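PDB 3MWF: iron-regulated ABC transporter siderophore-binding protein SirA from Staphylococcus aureus subsp. aureus, which binds the iron-siderophore complex of staphyloferrin B and probably delivers it to an ABC transporter for iron uptake. Local coordinates for residues S48-P53 / L266-W271. Residues are numbered along the deposited sequence; the frame is centred on the assembly and turned at random.
With SE8 (5-[(2-{[(3S)-5-{[(2S)-2-amino-2-carboxyethyl]amino}-3-carboxy-3-hydroxy-5-oxopentanoyl]amino}ethyl)amino]-2,5-dioxopentanoic acid), chain C.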
loop_
_atom_site.group_PDB
_atom_site.type_symbol
_atom_site.label_atom_id
_atom_site.label_comp_id
_atom_site.label_asym_id
_atom_site.label_seq_id
_atom_site.Cartn_x
_atom_site.Cartn_y
_atom_site.Cartn_z
ATOM N N SER A 48 1.314 -7.429 -11.537
ATOM C CA SER A 48 0.636 -6.266 -10.995
ATOM C C SER A 48 -0.866 -6.495 -10.928
ATOM O O SER A 48 -1.435 -7.275 -11.700
ATOM C CB SER A 48 0.955 -5.031 -11.846
ATOM O OG SER A 48 0.672 -5.297 -13.227
ATOM N N TRP A 49 -1.544 -5.788 -10.023
ATOM C CA TRP A 49 -2.961 -5.980 -9.878
ATOM C C TRP A 49 -3.755 -5.438 -11.065
ATOM O O TRP A 49 -4.819 -5.978 -11.428
ATOM C CB TRP A 49 -3.463 -5.252 -8.632
ATOM C CG TRP A 49 -3.098 -5.868 -7.307
ATOM C CD1 TRP A 49 -2.296 -5.314 -6.352
ATOM C CD2 TRP A 49 -3.545 -7.123 -6.790
ATOM N NE1 TRP A 49 -2.185 -6.169 -5.263
ATOM C CE2 TRP A 49 -2.964 -7.272 -5.494
ATOM C CE3 TRP A 49 -4.388 -8.125 -7.277
ATOM C CZ2 TRP A 49 -3.193 -8.396 -4.682
ATOM C CZ3 TRP A 49 -4.615 -9.265 -6.476
ATOM C CH2 TRP A 49 -4.025 -9.379 -5.180
ATOM N N THR A 50 -3.261 -4.346 -11.621
ATOM C CA THR A 50 -3.854 -3.768 -12.852
ATOM C C THR A 50 -2.684 -3.455 -13.764
ATOM O O THR A 50 -1.526 -3.638 -13.367
ATOM C CB THR A 50 -4.646 -2.467 -12.576
ATOM O OG1 THR A 50 -3.746 -1.476 -12.040
ATOM C CG2 THR A 50 -5.835 -2.713 -11.632
ATOM N N GLN A 51 -2.967 -2.992 -14.990
ATOM C CA GLN A 51 -1.885 -2.780 -15.971
ATOM C C GLN A 51 -1.019 -4.038 -16.102
ATOM O O GLN A 51 0.185 -3.936 -16.258
ATOM C CB GLN A 51 -1.006 -1.595 -15.589
ATOM C CG GLN A 51 -1.813 -0.284 -15.472
ATOM C CD GLN A 51 -0.958 0.915 -15.153
ATOM O OE1 GLN A 51 0.152 0.797 -14.641
ATOM N NE2 GLN A 51 -1.486 2.104 -15.466
ATOM N N LYS A 52 -1.656 -5.207 -16.093
ATOM C CA LYS A 52 -0.893 -6.459 -16.064
ATOM C C LYS A 52 -0.008 -6.579 -17.295
ATOM O O LYS A 52 -0.414 -6.149 -18.381
ATOM C CB LYS A 52 -1.847 -7.649 -16.040
ATOM C CG LYS A 52 -2.745 -7.720 -14.825
ATOM C CD LYS A 52 -3.500 -9.046 -14.799
ATOM C CE LYS A 52 -4.352 -9.127 -13.545
ATOM N NZ LYS A 52 -4.730 -10.563 -13.247
ATOM N N PRO A 53 1.165 -7.203 -17.168
ATOM C CA PRO A 53 1.715 -7.883 -15.983
ATOM C C PRO A 53 2.550 -7.001 -15.056
ATOM O O PRO A 53 2.920 -7.469 -13.971
ATOM C CB PRO A 53 2.615 -8.946 -16.619
ATOM C CG PRO A 53 3.141 -8.285 -17.793
ATOM C CD PRO A 53 1.987 -7.490 -18.363
ATOM N N LEU A 266 -8.752 9.423 -7.769
ATOM C CA LEU A 266 -7.368 9.308 -7.389
ATOM C C LEU A 266 -6.822 8.078 -8.098
ATOM O O LEU A 266 -7.585 7.171 -8.401
ATOM C CB LEU A 266 -7.308 9.114 -5.886
ATOM C CG LEU A 266 -7.913 10.272 -5.092
ATOM C CD1 LEU A 266 -7.954 9.878 -3.633
ATOM C CD2 LEU A 266 -7.069 11.527 -5.292
ATOM N N ASP A 267 -5.522 8.052 -8.343
ATOM C CA ASP A 267 -4.910 6.908 -9.022
ATOM C C ASP A 267 -4.838 5.741 -8.051
ATOM O O ASP A 267 -4.108 5.818 -7.058
ATOM C CB ASP A 267 -3.495 7.265 -9.478
ATOM C CG ASP A 267 -2.977 6.301 -10.498
ATOM O OD1 ASP A 267 -3.060 5.060 -10.299
ATOM O OD2 ASP A 267 -2.525 6.770 -11.548
ATOM N N GLU A 268 -5.572 4.673 -8.338
ATOM C CA GLU A 268 -5.552 3.478 -7.452
ATOM C C GLU A 268 -4.154 2.883 -7.257
ATOM O O GLU A 268 -3.891 2.248 -6.228
ATOM C CB GLU A 268 -6.517 2.388 -7.955
ATOM C CG GLU A 268 -6.123 1.843 -9.359
ATOM C CD GLU A 268 -7.057 0.783 -9.888
ATOM O OE1 GLU A 268 -7.680 0.009 -9.138
ATOM O OE2 GLU A 268 -7.177 0.712 -11.120
ATOM N N ILE A 269 -3.261 3.053 -8.244
ATOM C CA ILE A 269 -1.918 2.452 -8.130
ATOM C C ILE A 269 -1.113 3.165 -7.050
ATOM O O ILE A 269 -0.559 2.527 -6.157
ATOM C CB ILE A 269 -1.185 2.463 -9.489
ATOM C CG1 ILE A 269 -1.994 1.636 -10.477
ATOM C CG2 ILE A 269 0.240 1.913 -9.342
ATOM C CD1 ILE A 269 -1.485 1.789 -11.938
ATOM N N THR A 270 -1.124 4.493 -7.111
ATOM C CA THR A 270 -0.480 5.322 -6.081
ATOM C C THR A 270 -1.112 5.130 -4.697
ATOM O O THR A 270 -0.403 5.022 -3.686
ATOM C CB THR A 270 -0.581 6.785 -6.482
ATOM O OG1 THR A 270 0.220 6.955 -7.651
ATOM C CG2 THR A 270 -0.038 7.735 -5.376
ATOM N N TRP A 271 -2.443 5.120 -4.679
ATOM C CA TRP A 271 -3.185 5.179 -3.433
ATOM C C TRP A 271 -3.350 3.847 -2.730
ATOM O O TRP A 271 -3.676 3.827 -1.536
ATOM C CB TRP A 271 -4.539 5.879 -3.625
ATOM C CG TRP A 271 -4.360 7.376 -3.643
ATOM C CD1 TRP A 271 -3.897 8.143 -4.690
ATOM C CD2 TRP A 271 -4.569 8.266 -2.545
ATOM N NE1 TRP A 271 -3.822 9.470 -4.301
ATOM C CE2 TRP A 271 -4.221 9.568 -2.988
ATOM C CE3 TRP A 271 -5.014 8.091 -1.222
ATOM C CZ2 TRP A 271 -4.327 10.697 -2.154
ATOM C CZ3 TRP A 271 -5.120 9.208 -0.389
ATOM C CH2 TRP A 271 -4.783 10.503 -0.864
HETATM C C1 SE8 C . -7.242 -9.596 -3.237
HETATM C C2 SE8 C . -8.137 -8.535 -3.815
HETATM C C3 SE8 C . -7.408 -7.735 -4.883
HETATM N N4 SE8 C . -6.305 -6.945 -4.345
HETATM C C5 SE8 C . -6.456 -5.686 -3.990
HETATM C C6 SE8 C . -5.286 -5.032 -3.296
HETATM C C7 SE8 C . -5.295 -5.346 -1.800
HETATM C C8 SE8 C . -3.991 -4.800 -1.190
HETATM C C9 SE8 C . -3.943 -4.836 0.336
HETATM N N10 SE8 C . -4.534 -5.856 0.955
HETATM C C11 SE8 C . -4.469 -5.924 2.397
HETATM C C12 SE8 C . -3.753 -7.184 2.849
HETATM N N13 SE8 C . -4.052 -7.520 4.235
HETATM C C14 SE8 C . -5.163 -8.207 4.635
HETATM C C15 SE8 C . -5.938 -9.014 3.636
HETATM C C16 SE8 C . -6.782 -7.967 2.951
HETATM C C17 SE8 C . -7.100 -8.222 1.511
HETATM C C18 SE8 C . -8.525 -8.214 1.224
HETATM O O19 SE8 C . -7.003 -10.619 -3.930
HETATM O O20 SE8 C . -6.816 -9.440 -2.075
HETATM N N21 SE8 C . -8.601 -7.654 -2.726
HETATM O O22 SE8 C . -7.468 -5.040 -4.180
HETATM C C23 SE8 C . -6.532 -4.754 -1.148
HETATM O O24 SE8 C . -6.583 -3.518 -0.928
HETATM O O25 SE8 C . -7.483 -5.508 -0.821
HETATM O O26 SE8 C . -5.399 -6.771 -1.630
HETATM O O27 SE8 C . -3.354 -3.947 0.941
HETATM O O28 SE8 C . -5.582 -8.172 5.778
HETATM O O29 SE8 C . -6.240 -8.286 0.627
HETATM O O30 SE8 C . -8.884 -7.934 0.085
HETATM O O31 SE8 C . -9.354 -8.442 2.141
HETATM O O HOH W 1 -5.116 0.879 -12.705
#
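Thr50 OG1 and Glu268 OE2 share one water molecule, which donates to the carboxylate at 2.6 Å from Glu268 OE2 and lies 2.8 Å from Thr50 OG1, the one polar link that spans residues 48-53 and 266-271. The second carboxylate oxygen, Glu268 OE1, is bonded to Ser228 OG, so both oxygens of the group are engaged and its rotation is restrained. Next to the water, the methyl Thr50 CG2 sits over one face of the carboxylate, displaced toward OE2 and 3.7 Å from Glu268 OE2. The threonine owes this double use to its first torsion: with OG1 flanked by the backbone N and C (chi1 62°), the methyl is left anti to the carbonyl carbon and both branches face the helix.

Beside this pair, Ile269 reaches across with its methyl CD1, which sits over the face of the Gln51 amide, 3.4 Å from Gln51 CD, while that amide's OE1 is taken by Glu56 N. Local bonds fix each backbone: Ser48 OG bonds to Thr50 O at 2.8 Å and Ser48 N to Pro53 O, closing a compact turn that includes a cis peptide before Pro53; Asp267 N-caps helix 268-273, its OD1 accepting from Ile269 N at 2.9 Å through the anti lone pair.

One residue away, one face of the Trp49 ring packs against staphyloferrin B, with SE8 N4 3.3 Å from the ring plane, offset toward the rim, and Asn272 on the same helix as Ile269 also binds the ligand. The case illustrates how two lobes of a siderophore-binding protein can meet at the rim of the cleft: a single water and a few van der Waals contacts, without a direct hydrogen bond, are consistent with a light contact between the lobes beside the ligand.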